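Putative amidohydrolase/peptidase (Burkholderia cenocepacia, PDB 4WJB) probably hydrolyses carbon-nitrogen bonds, other than peptide bonds, as a zinc-dependent enzyme of the peptidase M20 family. Local coordinates at residues Glu53-Phe58 against Glu181-Ala186; Arg120-Ala125 against Val412-Val417; Ala317-Val322 against Leu328-Glu333. All coordinates share one frame; numbering follows the deposited sequence.

Interaction 1. Residues Glu53-Phe58 against Glu181-Ala186; sequences ESRDLF and ERIGYA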
loop_
_atom_site.group_PDB
_atom_site.type_symbol
_atom_site.label_atom_id
_atom_site.label_comp_id
_atom_site.label_asym_id
_atom_site.label_seq_id
_atom_site.Cartn_x
_atom_site.Cartn_y
_atom_site.Cartn_z
ATOM N N GLU A 53 -22.312 28.489 24.278
ATOM C CA GLU A 53 -22.612 29.846 23.838
ATOM C C GLU A 53 -23.534 29.814 22.628
ATOM O O GLU A 53 -24.480 30.594 22.534
ATOM C CB GLU A 53 -21.333 30.615 23.509
ATOM C CG GLU A 53 -21.591 32.054 23.091
ATOM C CD GLU A 53 -20.323 32.803 22.730
ATOM O OE1 GLU A 53 -19.220 32.223 22.855
ATOM O OE2 GLU A 53 -20.435 33.979 22.325
ATOM N N SER A 54 -23.254 28.894 21.710
ATOM C CA SER A 54 -24.070 28.717 20.517
ATOM C C SER A 54 -25.488 28.274 20.872
ATOM O O SER A 54 -26.475 28.764 20.309
ATOM C CB SER A 54 -23.420 27.696 19.579
ATOM O OG SER A 54 -24.227 27.492 18.435
ATOM N N ARG A 55 -25.583 27.335 21.805
ATOM C CA ARG A 55 -26.877 26.848 22.276
ATOM C C ARG A 55 -27.672 27.971 22.948
ATOM O O ARG A 55 -28.863 28.150 22.686
ATOM C CB ARG A 55 -26.683 25.678 23.246
ATOM C CG ARG A 55 -26.190 24.387 22.590
ATOM C CD ARG A 55 -25.557 23.444 23.614
ATOM N NE ARG A 55 -25.427 22.089 23.083
ATOM C CZ ARG A 55 -26.281 21.107 23.345
ATOM N NH1 ARG A 55 -27.323 21.327 24.141
ATOM N NH2 ARG A 55 -26.097 19.907 22.814
ATOM N N ASP A 56 -27.002 28.723 23.813
ATOM C CA ASP A 56 -27.641 29.822 24.537
ATOM C C ASP A 56 -28.195 30.884 23.593
ATOM O O ASP A 56 -29.263 31.456 23.840
ATOM C CB ASP A 56 -26.658 30.479 25.509
ATOM C CG ASP A 56 -26.362 29.616 26.719
ATOM O OD1 ASP A 56 -27.075 28.615 26.928
ATOM O OD2 ASP A 56 -25.420 29.953 27.471
ATOM N N LEU A 57 -27.451 31.161 22.527
ATOM C CA LEU A 57 -27.861 32.163 21.546
ATOM C C LEU A 57 -29.087 31.694 20.768
ATOM O O LEU A 57 -30.014 32.467 20.530
ATOM C CB LEU A 57 -26.712 32.479 20.586
ATOM C CG LEU A 57 -26.921 33.676 19.660
ATOM C CD1 LEU A 57 -27.207 34.911 20.490
ATOM C CD2 LEU A 57 -25.693 33.900 18.791
ATOM N N PHE A 58 -29.093 30.425 20.374
ATOM C CA PHE A 58 -30.250 29.859 19.689
ATOM C C PHE A 58 -31.478 29.915 20.588
ATOM O O PHE A 58 -32.571 30.296 20.162
ATOM C CB PHE A 58 -29.979 28.413 19.260
ATOM C CG PHE A 58 -31.204 27.694 18.776
ATOM C CD1 PHE A 58 -31.673 27.894 17.493
ATOM C CD2 PHE A 58 -31.900 26.835 19.616
ATOM C CE1 PHE A 58 -32.816 27.240 17.043
ATOM C CE2 PHE A 58 -33.039 26.179 19.174
ATOM C CZ PHE A 58 -33.495 26.384 17.883
ATOM N N GLU A 181 -24.229 18.532 32.304
ATOM C CA GLU A 181 -24.490 19.153 33.594
ATOM C C GLU A 181 -23.659 20.423 33.761
ATOM O O GLU A 181 -24.144 21.425 34.287
ATOM C CB GLU A 181 -24.202 18.170 34.731
ATOM C CG GLU A 181 -24.633 18.664 36.100
ATOM C CD GLU A 181 -24.365 17.645 37.190
ATOM O OE1 GLU A 181 -23.865 16.544 36.868
ATOM O OE2 GLU A 181 -24.664 17.941 38.367
ATOM N N ARG A 182 -22.412 20.375 33.297
ATOM C CA ARG A 182 -21.501 21.511 33.418
ATOM C C ARG A 182 -22.022 22.751 32.692
ATOM O O ARG A 182 -21.964 23.858 33.230
ATOM C CB ARG A 182 -20.111 21.145 32.881
ATOM C CG ARG A 182 -19.056 22.216 33.103
ATOM C CD ARG A 182 -17.717 21.858 32.442
ATOM N NE ARG A 182 -17.813 21.862 30.982
ATOM C CZ ARG A 182 -17.700 22.955 30.234
ATOM N NH1 ARG A 182 -17.488 24.131 30.815
ATOM N NH2 ARG A 182 -17.801 22.877 28.912
ATOM N N ILE A 183 -22.522 22.569 31.475
ATOM C CA ILE A 183 -22.933 23.714 30.666
ATOM C C ILE A 183 -24.425 24.027 30.791
ATOM O O ILE A 183 -24.924 24.932 30.131
ATOM C CB ILE A 183 -22.591 23.516 29.175
ATOM C CG1 ILE A 183 -23.423 22.384 28.568
ATOM C CG2 ILE A 183 -21.096 23.262 29.003
ATOM C CD1 ILE A 183 -23.462 22.414 27.062
ATOM N N GLY A 184 -25.127 23.289 31.645
ATOM C CA GLY A 184 -26.508 23.612 31.960
ATOM C C GLY A 184 -27.535 23.078 30.979
ATOM O O GLY A 184 -28.632 23.638 30.860
ATOM N N TYR A 185 -27.189 21.995 30.286
ATOM C CA TYR A 185 -28.103 21.356 29.342
ATOM C C TYR A 185 -28.391 19.890 29.687
ATOM O O TYR A 185 -28.733 19.091 28.812
ATOM C CB TYR A 185 -27.551 21.475 27.913
ATOM C CG TYR A 185 -27.792 22.850 27.341
ATOM C CD1 TYR A 185 -26.886 23.881 27.554
ATOM C CD2 TYR A 185 -28.951 23.132 26.626
ATOM C CE1 TYR A 185 -27.114 25.149 27.051
ATOM C CE2 TYR A 185 -29.186 24.396 26.114
ATOM C CZ TYR A 185 -28.271 25.402 26.336
ATOM O OH TYR A 185 -28.506 26.665 25.835
ATOM N N ALA A 186 -28.259 19.541 30.963
ATOM C CA ALA A 186 -28.768 18.260 31.438
ATOM C C ALA A 186 -30.269 18.412 31.654
ATOM O O ALA A 186 -30.726 18.613 32.781
ATOM C CB ALA A 186 -28.072 17.828 32.721
#

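Interaction 2. Residues Arg120-Ala125 against Val412-Val417; sequences RALNDA and VLLRAV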
loop_
_atom_site.group_PDB
_atom_site.type_symbol
_atom_site.label_atom_id
_atom_site.label_comp_id
_atom_site.label_asym_id
_atom_site.label_seq_id
_atom_site.Cartn_x
_atom_site.Cartn_y
_atom_site.Cartn_z
ATOM N N ARG A 120 -39.496 32.430 12.345
ATOM C CA ARG A 120 -39.582 33.874 12.152
ATOM C C ARG A 120 -40.454 34.244 10.954
ATOM O O ARG A 120 -41.221 35.207 11.021
ATOM C CB ARG A 120 -38.187 34.471 11.980
ATOM C CG ARG A 120 -37.363 34.487 13.253
ATOM C CD ARG A 120 -35.922 34.891 12.962
ATOM N NE ARG A 120 -35.162 35.120 14.188
ATOM C CZ ARG A 120 -33.882 35.472 14.215
ATOM N NH1 ARG A 120 -33.211 35.627 13.079
ATOM N NH2 ARG A 120 -33.275 35.672 15.375
ATOM N N ALA A 121 -40.345 33.478 9.871
ATOM C CA ALA A 121 -41.106 33.766 8.655
ATOM C C ALA A 121 -42.594 33.505 8.862
ATOM O O ALA A 121 -43.433 34.251 8.366
ATOM C CB ALA A 121 -40.586 32.942 7.490
ATOM N N LEU A 122 -42.914 32.438 9.587
ATOM C CA LEU A 122 -44.298 32.147 9.935
ATOM C C LEU A 122 -44.872 33.253 10.824
ATOM O O LEU A 122 -46.028 33.645 10.671
ATOM C CB LEU A 122 -44.402 30.786 10.626
ATOM C CG LEU A 122 -44.178 29.573 9.720
ATOM C CD1 LEU A 122 -44.082 28.292 10.539
ATOM C CD2 LEU A 122 -45.289 29.479 8.678
ATOM N N ASN A 123 -44.053 33.760 11.743
ATOM C CA ASN A 123 -44.452 34.879 12.595
ATOM C C ASN A 123 -44.753 36.141 11.781
ATOM O O ASN A 123 -45.770 36.797 11.998
ATOM C CB ASN A 123 -43.367 35.189 13.630
ATOM C CG ASN A 123 -43.300 34.158 14.746
ATOM O OD1 ASN A 123 -44.169 33.292 14.874
ATOM N ND2 ASN A 123 -42.267 34.261 15.574
ATOM N N ASP A 124 -43.862 36.475 10.850
ATOM C CA ASP A 124 -44.024 37.673 10.029
ATOM C C ASP A 124 -45.304 37.632 9.208
ATOM O O ASP A 124 -45.926 38.663 8.961
ATOM C CB ASP A 124 -42.828 37.858 9.093
ATOM C CG ASP A 124 -41.574 38.287 9.823
ATOM O OD1 ASP A 124 -41.658 38.563 11.039
ATOM O OD2 ASP A 124 -40.508 38.361 9.176
ATOM N N ALA A 125 -45.690 36.436 8.779
ATOM C CA ALA A 125 -46.902 36.270 7.987
ATOM C C ALA A 125 -48.128 36.044 8.867
ATOM O O ALA A 125 -49.230 35.854 8.355
ATOM C CB ALA A 125 -46.737 35.118 7.015
ATOM N N VAL A 412 -37.517 26.331 0.737
ATOM C CA VAL A 412 -38.053 24.984 0.560
ATOM C C VAL A 412 -38.451 24.384 1.915
ATOM O O VAL A 412 -39.526 23.797 2.044
ATOM C CB VAL A 412 -37.035 24.055 -0.149
ATOM C CG1 VAL A 412 -37.545 22.620 -0.177
ATOM C CG2 VAL A 412 -36.755 24.556 -1.565
ATOM N N LEU A 413 -37.591 24.546 2.921
ATOM C CA LEU A 413 -37.888 24.071 4.276
ATOM C C LEU A 413 -39.157 24.720 4.825
ATOM O O LEU A 413 -40.003 24.055 5.425
ATOM C CB LEU A 413 -36.725 24.359 5.235
ATOM C CG LEU A 413 -36.998 23.848 6.661
ATOM C CD1 LEU A 413 -36.995 22.315 6.673
ATOM C CD2 LEU A 413 -36.013 24.398 7.686
ATOM N N LEU A 414 -39.270 26.027 4.626
ATOM C CA LEU A 414 -40.451 26.770 5.054
ATOM C C LEU A 414 -41.730 26.175 4.470
ATOM O O LEU A 414 -42.687 25.921 5.196
ATOM C CB LEU A 414 -40.323 28.241 4.656
ATOM C CG LEU A 414 -41.585 29.098 4.813
ATOM C CD1 LEU A 414 -42.071 29.123 6.263
ATOM C CD2 LEU A 414 -41.355 30.513 4.290
ATOM N N ARG A 415 -41.745 25.940 3.162
ATOM C CA ARG A 415 -42.950 25.430 2.512
ATOM C C ARG A 415 -43.246 23.986 2.886
ATOM O O ARG A 415 -44.400 23.611 3.048
ATOM C CB ARG A 415 -42.835 25.564 0.992
ATOM C CG ARG A 415 -42.632 26.993 0.540
ATOM C CD ARG A 415 -43.963 27.658 0.213
ATOM N NE ARG A 415 -44.251 27.564 -1.217
ATOM C CZ ARG A 415 -44.290 28.604 -2.048
ATOM N NH1 ARG A 415 -44.540 28.407 -3.333
ATOM N NH2 ARG A 415 -44.091 29.842 -1.602
ATOM N N ALA A 416 -42.196 23.175 3.001
ATOM C CA ALA A 416 -42.344 21.788 3.422
ATOM C C ALA A 416 -42.914 21.692 4.839
ATOM O O ALA A 416 -43.867 20.948 5.088
ATOM C CB ALA A 416 -41.003 21.063 3.341
ATOM N N VAL A 417 -42.314 22.440 5.761
ATOM C CA VAL A 417 -42.741 22.434 7.156
ATOM C C VAL A 417 -44.164 22.948 7.264
ATOM O O VAL A 417 -44.998 22.373 7.971
ATOM C CB VAL A 417 -41.810 23.287 8.040
ATOM C CG1 VAL A 417 -42.461 23.575 9.394
ATOM C CG2 VAL A 417 -40.470 22.590 8.211
#

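Interaction 3. Residues Ala317-Val322 against Leu328-Glu333; sequences AELARV and LGAQIE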
loop_
_atom_site.group_PDB
_atom_site.type_symbol
_atom_site.label_atom_id
_atom_site.label_comp_id
_atom_site.label_asym_id
_atom_site.label_seq_id
_atom_site.Cartn_x
_atom_site.Cartn_y
_atom_site.Cartn_z
ATOM N N ALA A 317 -17.462 -13.454 -6.258
ATOM C CA ALA A 317 -17.312 -14.322 -7.420
ATOM C C ALA A 317 -16.005 -14.036 -8.150
ATOM O O ALA A 317 -15.276 -14.955 -8.521
ATOM C CB ALA A 317 -18.493 -14.160 -8.365
ATOM N N GLU A 318 -15.707 -12.756 -8.348
ATOM C CA GLU A 318 -14.505 -12.373 -9.072
ATOM C C GLU A 318 -13.256 -12.663 -8.249
ATOM O O GLU A 318 -12.225 -13.048 -8.799
ATOM C CB GLU A 318 -14.550 -10.897 -9.465
ATOM C CG GLU A 318 -13.343 -10.422 -10.277
ATOM C CD GLU A 318 -13.265 -11.040 -11.666
ATOM O OE1 GLU A 318 -14.196 -11.769 -12.072
ATOM O OE2 GLU A 318 -12.263 -10.794 -12.367
ATOM N N LEU A 319 -13.352 -12.484 -6.934
ATOM C CA LEU A 319 -12.238 -12.803 -6.050
ATOM C C LEU A 319 -11.862 -14.278 -6.189
ATOM O O LEU A 319 -10.683 -14.621 -6.293
ATOM C CB LEU A 319 -12.581 -12.474 -4.598
ATOM C CG LEU A 319 -11.427 -12.647 -3.608
ATOM C CD1 LEU A 319 -10.295 -11.697 -3.959
ATOM C CD2 LEU A 319 -11.890 -12.431 -2.176
ATOM N N ALA A 320 -12.875 -15.140 -6.212
ATOM C CA ALA A 320 -12.664 -16.574 -6.386
ATOM C C ALA A 320 -12.043 -16.887 -7.745
ATOM O O ALA A 320 -11.147 -17.732 -7.850
ATOM C CB ALA A 320 -13.971 -17.322 -6.224
ATOM N N ARG A 321 -12.522 -16.204 -8.779
ATOM C CA ARG A 321 -12.003 -16.388 -10.129
ATOM C C ARG A 321 -10.531 -15.984 -10.204
ATOM O O ARG A 321 -9.721 -16.665 -10.831
ATOM C CB ARG A 321 -12.822 -15.577 -11.138
ATOM C CG ARG A 321 -13.107 -16.312 -12.442
ATOM C CD ARG A 321 -13.104 -15.362 -13.628
ATOM N NE ARG A 321 -11.766 -14.835 -13.880
ATOM C CZ ARG A 321 -11.499 -13.562 -14.156
ATOM N NH1 ARG A 321 -12.482 -12.675 -14.223
ATOM N NH2 ARG A 321 -10.249 -13.175 -14.367
ATOM N N VAL A 322 -10.194 -14.876 -9.554
ATOM C CA VAL A 322 -8.830 -14.366 -9.570
ATOM C C VAL A 322 -7.885 -15.268 -8.781
ATOM O O VAL A 322 -6.773 -15.554 -9.226
ATOM C CB VAL A 322 -8.765 -12.931 -9.013
ATOM C CG1 VAL A 322 -7.329 -12.521 -8.730
ATOM C CG2 VAL A 322 -9.411 -11.963 -9.991
ATOM N N LEU A 328 -3.241 -17.651 -6.227
ATOM C CA LEU A 328 -3.156 -16.965 -4.944
ATOM C C LEU A 328 -4.168 -17.511 -3.948
ATOM O O LEU A 328 -5.277 -17.898 -4.326
ATOM C CB LEU A 328 -3.386 -15.463 -5.125
ATOM C CG LEU A 328 -2.349 -14.707 -5.952
ATOM C CD1 LEU A 328 -2.840 -13.307 -6.254
ATOM C CD2 LEU A 328 -1.025 -14.666 -5.215
ATOM N N GLY A 329 -3.787 -17.535 -2.675
ATOM C CA GLY A 329 -4.731 -17.813 -1.611
ATOM C C GLY A 329 -5.525 -16.551 -1.342
ATOM O O GLY A 329 -4.971 -15.452 -1.365
ATOM N N ALA A 330 -6.823 -16.698 -1.098
ATOM C CA ALA A 330 -7.685 -15.544 -0.887
ATOM C C ALA A 330 -8.511 -15.687 0.383
ATOM O O ALA A 330 -8.988 -16.773 0.710
ATOM C CB ALA A 330 -8.599 -15.338 -2.088
ATOM N N GLN A 331 -8.660 -14.576 1.094
ATOM C CA GLN A 331 -9.499 -14.507 2.280
ATOM C C GLN A 331 -10.303 -13.219 2.206
ATOM O O GLN A 331 -9.768 -12.174 1.837
ATOM C CB GLN A 331 -8.665 -14.535 3.559
ATOM C CG GLN A 331 -7.907 -15.828 3.802
ATOM C CD GLN A 331 -6.801 -15.661 4.826
ATOM O OE1 GLN A 331 -5.685 -15.256 4.492
ATOM N NE2 GLN A 331 -7.106 -15.967 6.083
ATOM N N ILE A 332 -11.586 -13.291 2.545
ATOM C CA ILE A 332 -12.425 -12.096 2.546
ATOM C C ILE A 332 -13.376 -12.102 3.733
ATOM O O ILE A 332 -13.962 -13.132 4.066
ATOM C CB ILE A 332 -13.231 -11.956 1.228
ATOM C CG1 ILE A 332 -14.062 -10.670 1.240
ATOM C CG2 ILE A 332 -14.105 -13.186 0.980
ATOM C CD1 ILE A 332 -14.746 -10.364 -0.082
ATOM N N GLU A 333 -13.509 -10.949 4.380
ATOM C CA GLU A 333 -14.406 -10.813 5.517
ATOM C C GLU A 333 -15.207 -9.529 5.421
ATOM O O GLU A 333 -14.645 -8.440 5.311
ATOM C CB GLU A 333 -13.630 -10.841 6.835
#

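Interaction 1. Residues Glu53-Phe58 against Glu181-Ala186
Y185 lays one face of its ring against the aliphatic part of R55 and gives its hydroxyl to D56, the next residue on helix 49-64. CD of R55 sits over the middle of the ring, 4.1 Å from its centroid, a CH-pi contact almost straight along the ring normal. The guanidinium follows on the same face as a cation-pi partner, with CZ 4.9 Å from the centroid. It is not stacked flat: its plane stands 70° from the ring, so NH1 comes down edge-on at 3.5 Å from CD2 of Y185. R55 can lie this way because CG is beside the backbone N (chi1 -70°) and the chain then runs extended as far as NE, sliding past the tyrosine in the opposite direction. From I183, CD1 reaches CD of R55 at 4.2 Å.

OH of Y185 donates to OD1 of D56 over 2.7 Å, on the anti side of the carboxylate and 17° out of its plane. Just before the tyrosine, G184 has positive phi and closes helix 176-183 with a Schellman motif. Beyond the contact, R55 is held by a salt bridge to D51 and by hydrogen bonds to G75 and T139. The buried guanidinium thus combines charge pairing, hydrogen bonds and a ring face, while the phenol bond fixes the ring's far end and would probably favour an ionised D56.

Interaction 2. Residues Arg120-Ala125 against Val412-Val417
L414 pushes its forked end between A121 and L122, giving each of them one methyl. CD2 of L414 meets CB of A121 at 4.1 Å, while CD1 of L414 meets CD2 of L122 at 4.0 Å. The same CD1 also lies 4.1 Å from CG of L122, so it rests against the branch point of that leucine as well as against one of its methyls. L414 reaches toward helix 109-124, its CG anti to the backbone N (chi1 170°). L122 has to lean in: its CB does not face helix 403-421, and it is the first torsion, which puts CG beside the backbone N at chi1 -71°, that brings CG and CD2 over to L414. The two leucines then run past one another in opposite directions instead of meeting end on. A121, with only a methyl to offer, lets the backbones come closest here, 7.9 Å between its CA and that of L414.

Everything that touches is apolar and buried, and the interaction is pure van der Waals packing. The surrounding layer is of the same kind: L414 also packs on V118, one turn earlier on helix 109-124, and on V19 near the start of the chain. L413 touches V118 too, and L413 and V417 also pack on T93 and V91 of strand 91-96. Helices 109-124 and 403-421 therefore lie side by side, with 403-421 also resting on the sheet beneath, as in the alpha/beta catalytic domain of M20 peptidases, where helices cover a central sheet; this contact is part of that helical layer, away from the zinc site.

Interaction 3. Residues Ala317-Val322 against Leu328-Glu333
Helix 305-326 turns back into strand 329-342 and packs over it, the CA atoms coming nearest at L319 and A330, 7.4 Å apart. This is a helix-on-sheet contact in the smaller lid or dimerisation domain of the M20 fold, an alpha/beta unit in which helices cover one face of an antiparallel sheet. The strand belongs to that sheet: backbone hydrogen bonds pair G329, Q331 and E333 with T234, T232 and E230 of strand 217-234.

L319 makes the direct contacts from the helix. With CG anti to the backbone N (chi1 -174°), it reaches down toward the strand and lands between A330 and I332, two residues whose CB atoms rise from the same face of the sheet. Its branch point, CG, stands 4.2 Å from CB of A330. Its CD2 goes to the isoleucine instead and lies in the angle of that branched side chain. Q331, between them in sequence, points its CB away from the helix, toward the other face.

More of the helical layer closes in around this leucine. M258 of helix 251-268 touches both L319 and V322, which joins the two helices above the sheet, and I332 also packs on L315 and R316, one turn earlier on helix 305-326. Away from the strand, R321 NH1 makes a salt bridge with E318 OE2 at 2.7 Å, one turn back, and E318 also packs on F261 of helix 251-268. At I332 the methyl CD2 of L319 approaches three carbons, with CB at 3.7 Å, CG2 at 3.9 Å and CD1 at 4.1 Å.

From the N terminus, helix 49-64 comes first and waits until residues 181-186 return to it, closing interaction 1 over more than 120 residues. Before that loop is complete, helix 109-124 has passed by; its partner, helix 403-421, arrives only near the C terminus. Interactions 1 and 2 therefore cross along the chain, and both tie together parts of the zinc-binding domain, their centres about 26 Å apart. Interaction 3 is a short local return from helix 305-326 to strand 329-342, made wholly within the long excursion that interaction 2 spans. It belongs to the other domain, with its centre about 53 and 55 Å from those of interactions 1 and 2.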